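PDB 4KW3: NS1, which probably nicks the viral replication origin to start rolling-circle DNA replication, a task of the N-terminal origin-recognition and nickase domain described here. Local coordinates for residues A[11-17]-A[199-205]; A[34-39]-A[72-77]; A[45-49]-A[65-69]; A[100-105]-A[117-123]. Residues are numbered along the deposited sequence.

Contact 1: residues A[11-17]-A[199-205]; sequences FSQPAFT and AQTVDPL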
loop_
_atom_site.group_PDB
_atom_site.type_symbol
_atom_site.label_atom_id
_atom_site.label_comp_id
_atom_site.label_asym_id
_atom_site.label_seq_id
_atom_site.Cartn_x
_atom_site.Cartn_y
_atom_site.Cartn_z
ATOM N N PHE A 11 3.200 11.442 15.369
ATOM C CA PHE A 11 3.211 10.008 15.097
ATOM C C PHE A 11 3.688 9.192 16.300
ATOM O O PHE A 11 4.838 9.311 16.698
ATOM C CB PHE A 11 4.087 9.686 13.873
ATOM C CG PHE A 11 3.715 8.393 13.192
ATOM C CD1 PHE A 11 4.094 7.166 13.738
ATOM C CD2 PHE A 11 2.967 8.403 12.007
ATOM C CE1 PHE A 11 3.736 5.971 13.130
ATOM C CE2 PHE A 11 2.623 7.216 11.374
ATOM C CZ PHE A 11 3.005 5.988 11.947
ATOM N N SER A 12 2.804 8.343 16.837
ATOM C CA SER A 12 3.083 7.524 18.026
ATOM C C SER A 12 4.359 6.699 17.957
ATOM O O SER A 12 4.603 5.992 16.976
ATOM C CB SER A 12 1.917 6.574 18.290
ATOM O OG SER A 12 0.787 7.287 18.749
ATOM N N GLN A 13 5.148 6.756 19.025
ATOM C CA GLN A 13 6.384 5.980 19.106
ATOM C C GLN A 13 6.224 4.811 20.106
ATOM O O GLN A 13 5.323 4.834 20.947
ATOM C CB GLN A 13 7.562 6.898 19.464
ATOM C CG GLN A 13 7.917 7.937 18.400
ATOM C CD GLN A 13 9.255 7.672 17.744
ATOM O OE1 GLN A 13 9.495 6.596 17.175
ATOM N NE2 GLN A 13 10.151 8.650 17.837
ATOM N N PRO A 14 7.041 3.750 19.969
ATOM C CA PRO A 14 8.043 3.544 18.916
ATOM C C PRO A 14 7.344 3.194 17.599
ATOM O O PRO A 14 6.242 2.618 17.624
ATOM C CB PRO A 14 8.845 2.350 19.438
ATOM C CG PRO A 14 7.848 1.554 20.216
ATOM C CD PRO A 14 6.928 2.574 20.856
ATOM N N ALA A 15 7.958 3.572 16.479
ATOM C CA ALA A 15 7.390 3.309 15.151
ATOM C C ALA A 15 8.270 2.363 14.345
ATOM O O ALA A 15 9.498 2.403 14.435
ATOM C CB ALA A 15 7.167 4.625 14.366
ATOM N N PHE A 16 7.633 1.532 13.534
ATOM C CA PHE A 16 8.357 0.565 12.723
ATOM C C PHE A 16 7.818 0.575 11.305
ATOM O O PHE A 16 6.654 0.924 11.070
ATOM C CB PHE A 16 8.264 -0.830 13.361
ATOM C CG PHE A 16 8.823 -0.875 14.745
ATOM C CD1 PHE A 16 8.021 -0.565 15.843
ATOM C CD2 PHE A 16 10.180 -1.172 14.956
ATOM C CE1 PHE A 16 8.552 -0.570 17.135
ATOM C CE2 PHE A 16 10.716 -1.184 16.242
ATOM C CZ PHE A 16 9.899 -0.885 17.332
ATOM N N THR A 17 8.669 0.208 10.362
ATOM C CA THR A 17 8.283 0.210 8.956
ATOM C C THR A 17 8.437 -1.184 8.352
ATOM O O THR A 17 9.488 -1.837 8.498
ATOM C CB THR A 17 9.092 1.265 8.171
ATOM O OG1 THR A 17 8.862 2.557 8.754
ATOM C CG2 THR A 17 8.692 1.290 6.665
ATOM N N ALA A 199 15.772 -1.479 14.254
ATOM C CA ALA A 199 14.571 -1.771 13.480
ATOM C C ALA A 199 13.580 -0.657 13.679
ATOM O O ALA A 199 12.588 -0.570 12.974
ATOM C CB ALA A 199 13.954 -3.103 13.874
ATOM N N GLN A 200 13.848 0.193 14.657
ATOM C CA GLN A 200 12.950 1.294 14.954
ATOM C C GLN A 200 13.134 2.408 13.942
ATOM O O GLN A 200 14.253 2.828 13.654
ATOM C CB GLN A 200 13.207 1.817 16.367
ATOM C CG GLN A 200 12.201 2.814 16.877
ATOM C CD GLN A 200 12.182 2.899 18.405
ATOM O OE1 GLN A 200 12.701 2.012 19.101
ATOM N NE2 GLN A 200 11.585 3.966 18.931
ATOM N N THR A 201 12.016 2.887 13.416
ATOM C CA THR A 201 11.991 4.049 12.550
ATOM C C THR A 201 11.995 5.304 13.436
ATOM O O THR A 201 10.971 5.694 14.011
ATOM C CB THR A 201 10.740 4.022 11.624
ATOM O OG1 THR A 201 10.749 2.817 10.853
ATOM C CG2 THR A 201 10.709 5.226 10.673
ATOM N N VAL A 202 13.167 5.919 13.557
ATOM C CA VAL A 202 13.338 7.069 14.440
ATOM C C VAL A 202 12.392 8.214 14.101
ATOM O O VAL A 202 11.774 8.803 14.983
ATOM C CB VAL A 202 14.752 7.621 14.364
ATOM C CG1 VAL A 202 14.918 8.670 15.435
ATOM C CG2 VAL A 202 15.774 6.504 14.543
ATOM N N ASP A 203 12.274 8.519 12.813
ATOM C CA ASP A 203 11.465 9.651 12.363
ATOM C C ASP A 203 10.402 9.256 11.332
ATOM O O ASP A 203 10.576 9.494 10.137
ATOM C CB ASP A 203 12.393 10.728 11.797
ATOM C CG ASP A 203 11.736 12.090 11.725
ATOM O OD1 ASP A 203 10.485 12.158 11.714
ATOM O OD2 ASP A 203 12.476 13.100 11.716
ATOM N N PRO A 204 9.295 8.652 11.787
ATOM C CA PRO A 204 8.268 8.206 10.837
ATOM C C PRO A 204 7.729 9.300 9.897
ATOM O O PRO A 204 7.578 9.028 8.707
ATOM C CB PRO A 204 7.150 7.661 11.745
ATOM C CG PRO A 204 7.439 8.182 13.102
ATOM C CD PRO A 204 8.943 8.308 13.171
ATOM N N LEU A 205 7.452 10.499 10.402
ATOM C CA LEU A 205 6.994 11.584 9.524
ATOM C C LEU A 205 8.025 11.963 8.461
ATOM O O LEU A 205 7.661 12.205 7.312
ATOM C CB LEU A 205 6.588 12.835 10.311
ATOM C CG LEU A 205 5.360 12.598 11.190
ATOM C CD1 LEU A 205 4.799 13.913 11.703
ATOM C CD2 LEU A 205 4.308 11.770 10.458
HETATM O O HOH W 1 11.466 -0.227 10.837
#
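Here the start of an inner sheet strand is joined to the loop and first turn of a helix by a few hydrogen bonds and a small apolar patch. Residues 11-17 lead into strand 15-21, and residues 199-205 lead into helix 204-212. The central link runs from Thr-201 N to Ala-15 O, 2.8 Å. Beside it, Thr-17 OG1 and Thr-201 OG1 share a hydrogen bond of 2.8 Å, and a water accepts from Thr-17 N (2.9 Å) while also reaching Ala-199 O and Thr-201 OG1. Threonine suits both places because each hydroxyl finds the other; at the buried Thr-17 the methyl also adds apolar surface. The cis peptide before Pro-14 lies in the bend between Gln-13 and the strand; the amide of Gln-13 adds a weak bond from NE2 to Val-202 O (3.3 Å). Apolar contact gathers around Pro-204. Its CB lies over the face of the Phe-11 ring, 3.9 Å from the centroid, in a CH-pi contact, and its CG lies 3.8 Å from Ala-15 CB, where a small methyl leaves room for the ring. Proline, which lacks an amide hydrogen, suits the first turn of a helix, where backbone N atoms have no partner within the helix, and Asp-203 before it is the N-cap. The helix that begins here carries Tyr-211, the predicted nuclease tyrosine, and the contact joins its start to an inner strand of the sheet, as expected of a Rep-type (HUH) endonuclease fold.

Contact 2: residues A[34-39]-A[72-77]; sequences LHALLA and RHFGAV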
loop_
_atom_site.group_PDB
_atom_site.type_symbol
_atom_site.label_atom_id
_atom_site.label_comp_id
_atom_site.label_asym_id
_atom_site.label_seq_id
_atom_site.Cartn_x
_atom_site.Cartn_y
_atom_site.Cartn_z
ATOM N N LEU A 34 -5.960 -9.561 -10.967
ATOM C CA LEU A 34 -6.044 -8.828 -9.708
ATOM C C LEU A 34 -7.171 -7.811 -9.752
ATOM O O LEU A 34 -7.819 -7.572 -8.725
ATOM C CB LEU A 34 -4.717 -8.155 -9.298
ATOM C CG LEU A 34 -3.565 -9.103 -8.972
ATOM C CD1 LEU A 34 -2.370 -8.350 -8.436
ATOM C CD2 LEU A 34 -3.993 -10.218 -8.015
ATOM N N HIS A 35 -7.425 -7.240 -10.935
ATOM C CA HIS A 35 -8.531 -6.290 -11.092
ATOM C C HIS A 35 -9.815 -6.952 -10.616
ATOM O O HIS A 35 -10.607 -6.331 -9.906
ATOM C CB HIS A 35 -8.727 -5.824 -12.553
ATOM C CG HIS A 35 -7.544 -5.122 -13.145
ATOM N ND1 HIS A 35 -7.376 -4.972 -14.502
ATOM C CD2 HIS A 35 -6.469 -4.540 -12.567
ATOM C CE1 HIS A 35 -6.245 -4.333 -14.737
ATOM N NE2 HIS A 35 -5.673 -4.062 -13.579
ATOM N N ALA A 36 -10.001 -8.219 -10.998
ATOM C CA ALA A 36 -11.226 -8.936 -10.693
ATOM C C ALA A 36 -11.274 -9.410 -9.233
ATOM O O ALA A 36 -12.291 -9.226 -8.543
ATOM C CB ALA A 36 -11.387 -10.119 -11.652
ATOM N N LEU A 37 -10.174 -10.007 -8.772
ATOM C CA LEU A 37 -10.094 -10.538 -7.408
ATOM C C LEU A 37 -10.171 -9.442 -6.330
ATOM O O LEU A 37 -10.787 -9.639 -5.282
ATOM C CB LEU A 37 -8.840 -11.401 -7.237
ATOM C CG LEU A 37 -8.823 -12.795 -7.881
ATOM C CD1 LEU A 37 -7.409 -13.394 -7.859
ATOM C CD2 LEU A 37 -9.812 -13.741 -7.215
ATOM N N LEU A 38 -9.535 -8.297 -6.578
ATOM C CA LEU A 38 -9.471 -7.233 -5.575
ATOM C C LEU A 38 -10.404 -6.049 -5.831
ATOM O O LEU A 38 -10.808 -5.362 -4.891
ATOM C CB LEU A 38 -8.038 -6.703 -5.440
ATOM C CG LEU A 38 -6.981 -7.761 -5.146
ATOM C CD1 LEU A 38 -5.626 -7.106 -4.987
ATOM C CD2 LEU A 38 -7.354 -8.582 -3.913
ATOM N N ALA A 39 -10.749 -5.809 -7.092
ATOM C CA ALA A 39 -11.470 -4.590 -7.458
ATOM C C ALA A 39 -12.579 -4.907 -8.447
ATOM O O ALA A 39 -12.699 -4.270 -9.508
ATOM C CB ALA A 39 -10.507 -3.565 -8.046
ATOM N N ARG A 72 -11.190 2.814 -5.554
ATOM C CA ARG A 72 -11.708 1.505 -5.902
ATOM C C ARG A 72 -10.738 0.652 -6.712
ATOM O O ARG A 72 -10.995 -0.534 -6.921
ATOM C CB ARG A 72 -12.998 1.654 -6.731
ATOM C CG ARG A 72 -14.115 2.481 -6.119
ATOM C CD ARG A 72 -15.189 2.830 -7.177
ATOM N NE ARG A 72 -15.604 1.671 -7.978
ATOM C CZ ARG A 72 -15.570 1.607 -9.312
ATOM N NH1 ARG A 72 -15.148 2.637 -10.031
ATOM N NH2 ARG A 72 -15.965 0.504 -9.933
ATOM N N HIS A 73 -9.677 1.246 -7.250
ATOM C CA HIS A 73 -8.784 0.441 -8.087
ATOM C C HIS A 73 -8.004 -0.532 -7.202
ATOM O O HIS A 73 -7.905 -0.331 -5.989
ATOM C CB HIS A 73 -7.840 1.304 -8.909
ATOM C CG HIS A 73 -6.880 2.097 -8.079
ATOM N ND1 HIS A 73 -7.179 3.350 -7.587
ATOM C CD2 HIS A 73 -5.633 1.807 -7.639
ATOM C CE1 HIS A 73 -6.153 3.807 -6.898
ATOM N NE2 HIS A 73 -5.205 2.884 -6.904
ATOM N N PHE A 74 -7.451 -1.575 -7.811
ATOM C CA PHE A 74 -6.981 -2.714 -7.038
ATOM C C PHE A 74 -5.887 -2.338 -6.046
ATOM O O PHE A 74 -5.878 -2.827 -4.920
ATOM C CB PHE A 74 -6.556 -3.883 -7.937
ATOM C CG PHE A 74 -5.225 -3.691 -8.623
ATOM C CD1 PHE A 74 -5.119 -2.896 -9.755
ATOM C CD2 PHE A 74 -4.082 -4.340 -8.152
ATOM C CE1 PHE A 74 -3.902 -2.740 -10.408
ATOM C CE2 PHE A 74 -2.849 -4.176 -8.791
ATOM C CZ PHE A 74 -2.758 -3.380 -9.922
ATOM N N GLY A 75 -5.014 -1.426 -6.445
ATOM C CA GLY A 75 -3.980 -0.936 -5.559
ATOM C C GLY A 75 -4.563 -0.229 -4.358
ATOM O O GLY A 75 -4.041 -0.340 -3.254
ATOM N N ALA A 76 -5.649 0.506 -4.562
ATOM C CA ALA A 76 -6.285 1.164 -3.437
ATOM C C ALA A 76 -6.901 0.138 -2.479
ATOM O O ALA A 76 -6.795 0.281 -1.256
ATOM C CB ALA A 76 -7.322 2.180 -3.909
ATOM N N VAL A 77 -7.489 -0.918 -3.035
ATOM C CA VAL A 77 -8.096 -1.966 -2.224
ATOM C C VAL A 77 -7.038 -2.724 -1.413
ATOM O O VAL A 77 -7.212 -2.954 -0.210
ATOM C CB VAL A 77 -8.882 -2.956 -3.108
ATOM C CG1 VAL A 77 -9.484 -4.115 -2.272
ATOM C CG2 VAL A 77 -9.972 -2.219 -3.849
#
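Arg-72 enters through its backbone: its carbonyl O lies 3.3 Å from Ala-39 CB, while its guanidinium turns to Ser-68 O through NH1. His-73 then occupies the N-cap position of helix 74-94. Its carbonyl O accepts Val-77 N at 3.0 Å, closing the first turn; its CA-to-CB bond points away from residues 34-39, and its NE2 is hydrogen-bonded to Ser-243 OG on strand 241-247. Phe-74, the first helical residue, is the main buried wedge. Its CB is 4.0 Å from both Leu-38 CB and Ala-39 CB, its CD2 is 4.0 Å from Leu-34 CB, and its CD1 comes within 3.5 Å of His-35 CD2. The two rings meet obliquely, planes at 52° and centroids 5.3 Å apart, while His-35 NE2 is held by Glu-31. A large flat side chain suits the place because its ring fills the space beside Leu-34, His-35 and Leu-38, while the small Ala-39, the first residue to leave helical angles, lets the backbones come close (Ala-39 CA to Phe-74 CA 4.9 Å). The C-terminal end of one helix thus abuts the first turn of another, in the helical layer that flanks the central sheet of this Rep-type nuclease domain. At Gly-75 a CB would be crowded by His-73 CD2. One turn beyond His-73, Val-77 points back toward helix 31-38: its CG1 reaches Leu-38 O at 3.2 Å and Leu-38 CB at 4.3 Å, and its CG2 lies 4.4 Å from Ala-39 CB.

Contact 3: residues A[45-49]-A[65-69]; sequences SMIQL and LLISL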
loop_
_atom_site.group_PDB
_atom_site.type_symbol
_atom_site.label_atom_id
_atom_site.label_comp_id
_atom_site.label_asym_id
_atom_site.label_seq_id
_atom_site.Cartn_x
_atom_site.Cartn_y
_atom_site.Cartn_z
ATOM N N SER A 45 -13.192 -0.303 -16.620
ATOM C CA SER A 45 -12.536 0.980 -16.448
ATOM C C SER A 45 -11.015 0.869 -16.640
ATOM O O SER A 45 -10.426 1.701 -17.330
ATOM C CB SER A 45 -12.851 1.552 -15.070
ATOM O OG SER A 45 -14.185 2.019 -14.998
ATOM N N MET A 46 -10.394 -0.169 -16.070
ATOM C CA MET A 46 -8.954 -0.390 -16.215
ATOM C C MET A 46 -8.543 -0.553 -17.670
ATOM O O MET A 46 -7.525 -0.002 -18.103
ATOM C CB MET A 46 -8.482 -1.631 -15.432
ATOM C CG MET A 46 -8.704 -1.570 -13.922
ATOM S SD MET A 46 -8.067 -0.066 -13.157
ATOM C CE MET A 46 -6.315 -0.433 -13.093
ATOM N N ILE A 47 -9.342 -1.286 -18.437
ATOM C CA ILE A 47 -9.035 -1.474 -19.851
ATOM C C ILE A 47 -9.091 -0.169 -20.642
ATOM O O ILE A 47 -8.180 0.135 -21.413
ATOM C CB ILE A 47 -9.981 -2.503 -20.491
ATOM C CG1 ILE A 47 -9.760 -3.864 -19.832
ATOM C CG2 ILE A 47 -9.729 -2.604 -21.993
ATOM C CD1 ILE A 47 -10.630 -4.948 -20.348
ATOM N N GLN A 48 -10.151 0.601 -20.429
ATOM C CA GLN A 48 -10.336 1.875 -21.104
ATOM C C GLN A 48 -9.187 2.824 -20.798
ATOM O O GLN A 48 -8.755 3.595 -21.657
ATOM C CB GLN A 48 -11.652 2.496 -20.652
ATOM C CG GLN A 48 -12.392 3.225 -21.733
ATOM C CD GLN A 48 -13.817 3.492 -21.331
ATOM O OE1 GLN A 48 -14.363 2.805 -20.459
ATOM N NE2 GLN A 48 -14.430 4.500 -21.948
ATOM N N LEU A 49 -8.674 2.729 -19.576
ATOM C CA LEU A 49 -7.594 3.585 -19.115
ATOM C C LEU A 49 -6.334 3.446 -19.978
ATOM O O LEU A 49 -5.594 4.427 -20.140
ATOM C CB LEU A 49 -7.254 3.292 -17.654
ATOM C CG LEU A 49 -6.283 4.291 -17.039
ATOM C CD1 LEU A 49 -6.950 5.640 -16.940
ATOM C CD2 LEU A 49 -5.775 3.827 -15.715
ATOM N N LEU A 65 -12.900 8.722 -15.851
ATOM C CA LEU A 65 -12.447 7.371 -15.565
ATOM C C LEU A 65 -11.674 7.370 -14.233
ATOM O O LEU A 65 -12.000 6.612 -13.313
ATOM C CB LEU A 65 -11.585 6.903 -16.732
ATOM C CG LEU A 65 -11.489 5.446 -17.149
ATOM C CD1 LEU A 65 -12.865 4.802 -17.141
ATOM C CD2 LEU A 65 -10.907 5.404 -18.568
ATOM N N LEU A 66 -10.703 8.277 -14.111
ATOM C CA LEU A 66 -9.913 8.402 -12.890
ATOM C C LEU A 66 -10.751 8.830 -11.696
ATOM O O LEU A 66 -10.564 8.317 -10.592
ATOM C CB LEU A 66 -8.734 9.356 -13.095
ATOM C CG LEU A 66 -7.684 8.778 -14.035
ATOM C CD1 LEU A 66 -6.636 9.805 -14.341
ATOM C CD2 LEU A 66 -7.069 7.510 -13.409
ATOM N N ILE A 67 -11.657 9.780 -11.898
ATOM C CA ILE A 67 -12.598 10.138 -10.840
ATOM C C ILE A 67 -13.438 8.929 -10.390
ATOM O O ILE A 67 -13.645 8.733 -9.190
ATOM C CB ILE A 67 -13.525 11.319 -11.243
ATOM C CG1 ILE A 67 -12.729 12.615 -11.256
ATOM C CG2 ILE A 67 -14.609 11.519 -10.217
ATOM C CD1 ILE A 67 -12.100 12.919 -9.890
ATOM N N SER A 68 -13.851 8.072 -11.323
ATOM C CA SER A 68 -14.720 6.985 -10.910
ATOM C C SER A 68 -13.900 5.889 -10.219
ATOM O O SER A 68 -14.429 5.108 -9.437
ATOM C CB SER A 68 -15.517 6.392 -12.082
ATOM O OG SER A 68 -14.714 5.572 -12.907
ATOM N N LEU A 69 -12.614 5.824 -10.524
ATOM C CA LEU A 69 -11.750 4.791 -9.965
ATOM C C LEU A 69 -11.171 5.140 -8.611
ATOM O O LEU A 69 -10.598 4.283 -7.959
ATOM C CB LEU A 69 -10.600 4.507 -10.928
ATOM C CG LEU A 69 -10.998 3.623 -12.101
ATOM C CD1 LEU A 69 -9.846 3.460 -13.104
ATOM C CD2 LEU A 69 -11.464 2.304 -11.549
#
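Leu-65 owes its reach to its rotamer: with chi1 at -150° and chi2 at 43°, both methyls meet the facing helix, CD2 lying 3.7 Å from Gln-48 CB and 3.6 Å from Leu-49 N, and CD1 3.8 Å from Ser-45 OG. Ser-45 is small enough to let the backbones come close, its CA only 6.5 Å from that of Leu-65, and its CB also meets Leu-69 CD2 at 3.9 Å. Leu-49 sets out sideways, yet in its t,p conformation CD1 turns inward to Leu-66 CD2 (4.0 Å) and Leu-65 CD2 (4.3 Å). These residues belong to a pair of short helices, 43-49 and 60-69, running roughly antiparallel with segment axes at 148° and 10.4 Å apart, an apolar interhelical seam away from the predicted nuclease site. Leu-66 and Leu-69 both adopt the extended m,t rotamer common in helices. Met-46 has a CA-to-CB bond directed away, but its flexible chain folds through three m angles and brings SD within 3.9 Å of Leu-69 CD1. On the more exposed side Ser-68, in the p rotamer, turns its OG back onto Leu-65 O (2.9 Å), satisfying the hydroxyl within its own helix.

Contact 4: residues A[100-105]-A[117-123]; sequences RCDIIV and HIIVGGE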
loop_
_atom_site.group_PDB
_atom_site.type_symbol
_atom_site.label_atom_id
_atom_site.label_comp_id
_atom_site.label_asym_id
_atom_site.label_seq_id
_atom_site.Cartn_x
_atom_site.Cartn_y
_atom_site.Cartn_z
ATOM N N ARG A 100 -4.729 2.268 20.308
ATOM C CA ARG A 100 -4.133 3.582 20.107
ATOM C C ARG A 100 -2.848 3.435 19.329
ATOM O O ARG A 100 -1.835 2.971 19.863
ATOM C CB ARG A 100 -3.846 4.291 21.432
ATOM C CG ARG A 100 -5.058 4.479 22.315
ATOM C CD ARG A 100 -4.735 5.305 23.548
ATOM N NE ARG A 100 -5.892 5.379 24.435
ATOM C CZ ARG A 100 -6.835 6.313 24.368
ATOM N NH1 ARG A 100 -6.763 7.270 23.446
ATOM N NH2 ARG A 100 -7.849 6.287 25.224
ATOM N N CYS A 101 -2.889 3.850 18.071
ATOM C CA CYS A 101 -1.726 3.764 17.202
ATOM C C CYS A 101 -1.813 4.729 16.033
ATOM O O CYS A 101 -2.875 5.225 15.698
ATOM C CB CYS A 101 -1.612 2.353 16.650
ATOM S SG CYS A 101 -3.119 1.858 15.847
ATOM N N ASP A 102 -0.684 4.987 15.398
ATOM C CA ASP A 102 -0.710 5.704 14.146
ATOM C C ASP A 102 -0.284 4.759 13.045
ATOM O O ASP A 102 0.629 3.942 13.233
ATOM C CB ASP A 102 0.173 6.952 14.192
ATOM C CG ASP A 102 -0.428 8.063 15.042
ATOM O OD1 ASP A 102 -1.479 8.605 14.627
ATOM O OD2 ASP A 102 0.162 8.419 16.095
ATOM N N ILE A 103 -0.974 4.842 11.910
ATOM C CA ILE A 103 -0.696 3.941 10.797
ATOM C C ILE A 103 -0.715 4.686 9.463
ATOM O O ILE A 103 -1.698 5.354 9.128
ATOM C CB ILE A 103 -1.741 2.798 10.735
ATOM C CG1 ILE A 103 -1.722 1.981 12.033
ATOM C CG2 ILE A 103 -1.500 1.893 9.511
ATOM C CD1 ILE A 103 -2.942 1.139 12.236
ATOM N N ILE A 104 0.375 4.569 8.706
ATOM C CA ILE A 104 0.373 4.968 7.301
ATOM C C ILE A 104 0.626 3.732 6.428
ATOM O O ILE A 104 1.488 2.898 6.756
ATOM C CB ILE A 104 1.422 6.030 7.007
ATOM C CG1 ILE A 104 1.101 7.313 7.790
ATOM C CG2 ILE A 104 1.516 6.278 5.473
ATOM C CD1 ILE A 104 2.267 8.327 7.858
ATOM N N VAL A 105 -0.143 3.600 5.343
ATOM C CA VAL A 105 0.044 2.517 4.382
ATOM C C VAL A 105 0.067 3.120 2.986
ATOM O O VAL A 105 -0.734 4.005 2.659
ATOM C CB VAL A 105 -1.053 1.387 4.486
ATOM C CG1 VAL A 105 -0.893 0.342 3.382
ATOM C CG2 VAL A 105 -1.004 0.681 5.819
ATOM N N HIS A 117 4.114 -0.344 1.740
ATOM C CA HIS A 117 4.900 0.094 2.883
ATOM C C HIS A 117 3.914 0.415 3.984
ATOM O O HIS A 117 2.855 1.025 3.721
ATOM C CB HIS A 117 5.706 1.338 2.556
ATOM C CG HIS A 117 6.811 1.100 1.583
ATOM N ND1 HIS A 117 8.118 0.885 1.982
ATOM C CD2 HIS A 117 6.804 1.026 0.229
ATOM C CE1 HIS A 117 8.869 0.704 0.912
ATOM N NE2 HIS A 117 8.097 0.781 -0.162
ATOM N N ILE A 118 4.240 -0.040 5.194
ATOM C CA ILE A 118 3.434 0.239 6.375
ATOM C C ILE A 118 4.308 0.900 7.430
ATOM O O ILE A 118 5.307 0.330 7.862
ATOM C CB ILE A 118 2.877 -1.063 6.991
ATOM C CG1 ILE A 118 2.123 -1.871 5.939
ATOM C CG2 ILE A 118 2.006 -0.790 8.223
ATOM C CD1 ILE A 118 2.859 -3.090 5.475
ATOM N N ILE A 119 3.935 2.101 7.847
ATOM C CA ILE A 119 4.550 2.689 9.028
ATOM C C ILE A 119 3.533 2.588 10.156
ATOM O O ILE A 119 2.419 3.105 10.058
ATOM C CB ILE A 119 4.958 4.172 8.828
ATOM C CG1 ILE A 119 5.779 4.348 7.554
ATOM C CG2 ILE A 119 5.766 4.656 10.007
ATOM C CD1 ILE A 119 5.930 5.773 7.157
ATOM N N VAL A 120 3.912 1.904 11.223
ATOM C CA VAL A 120 3.016 1.732 12.349
ATOM C C VAL A 120 3.720 1.995 13.688
ATOM O O VAL A 120 4.876 1.584 13.910
ATOM C CB VAL A 120 2.379 0.338 12.319
ATOM C CG1 VAL A 120 3.451 -0.750 12.145
ATOM C CG2 VAL A 120 1.548 0.116 13.556
ATOM N N GLY A 121 3.015 2.684 14.581
ATOM C CA GLY A 121 3.585 3.041 15.862
ATOM C C GLY A 121 2.549 3.114 16.961
ATOM O O GLY A 121 1.406 3.523 16.740
ATOM N N GLY A 122 2.965 2.749 18.166
ATOM C CA GLY A 122 2.061 2.729 19.293
ATOM C C GLY A 122 2.412 1.637 20.270
ATOM O O GLY A 122 3.316 0.839 20.018
ATOM N N GLU A 123 1.690 1.626 21.389
ATOM C CA GLU A 123 1.872 0.675 22.480
ATOM C C GLU A 123 1.659 -0.739 21.963
ATOM O O GLU A 123 0.771 -0.960 21.153
ATOM C CB GLU A 123 0.873 0.984 23.599
ATOM C CG GLU A 123 1.270 0.502 24.973
ATOM C CD GLU A 123 0.367 1.055 26.067
ATOM O OE1 GLU A 123 -0.730 1.562 25.745
ATOM O OE2 GLU A 123 0.765 0.997 27.248
#
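Ile-104 and Ile-119 stand side by side at the apolar centre, their CB atoms 4.4 Å apart, on the sheet face covered by Phe-11 and by Pro-204, Phe-207 and Phe-208 of helix 204-212. On the other face, Ile-103 CG1 lies 4.1 Å from Val-120 CG2 and Val-105 CG2 lies 4.0 Å from Ile-118 CG1; helix 74-94 packs there against Ile-103, Val-105 and Ile-118. Beta-branched residues suit both faces, since they favour extended backbone angles and make bulky, stiff surfaces. The backbones are strands 101-109 and 114-122 of an antiparallel beta hairpin in the central sheet, and the second strand carries the predicted His-Cys-His metal-binding motif (RCR-2), the counterpart of the HUH signature. Paired bonds join Ile-104 N to Ile-119 O (2.9 Å) and Ile-119 N to Ile-104 O (2.8 Å), then Asp-102 N to Gly-121 O (2.9 Å) and Gly-121 N to Asp-102 O (3.0 Å). At one end His-117, a predicted metal ligand, sets its ring edge-to-face with His-115. Toward the other end Gly-122 has a phi of 147°, and at its backbone angles a CB would jam against the preceding carbonyl, so glycine is required. Asp-102 marks the polar edge: OD2 takes the backbone N of Ser-12, and OD1 pairs with ND2 of Asn-248.

Contacts 1 and 4 are neighbours, with centres about 8 Å apart, and share the sheet: Phe-16 N binds Val-120 O at 2.8 Å, and Ser-12 N binds Asp-102 OD2 at 2.7 Å. Together they border the predicted nuclease site, since the Tyr-211 side chain is about 4 Å from that of His-117 and about 7 Å from that of Thr-17. Contacts 2 and 3, centres about 12 Å apart, lie on the opposite side of the chain's centre and touch where His-35 CE1 meets Met-46 CB at 3.6 Å. Helix 74-94 connects the two halves: contact 2 holds its start, and its later residues back the hairpin of contact 4.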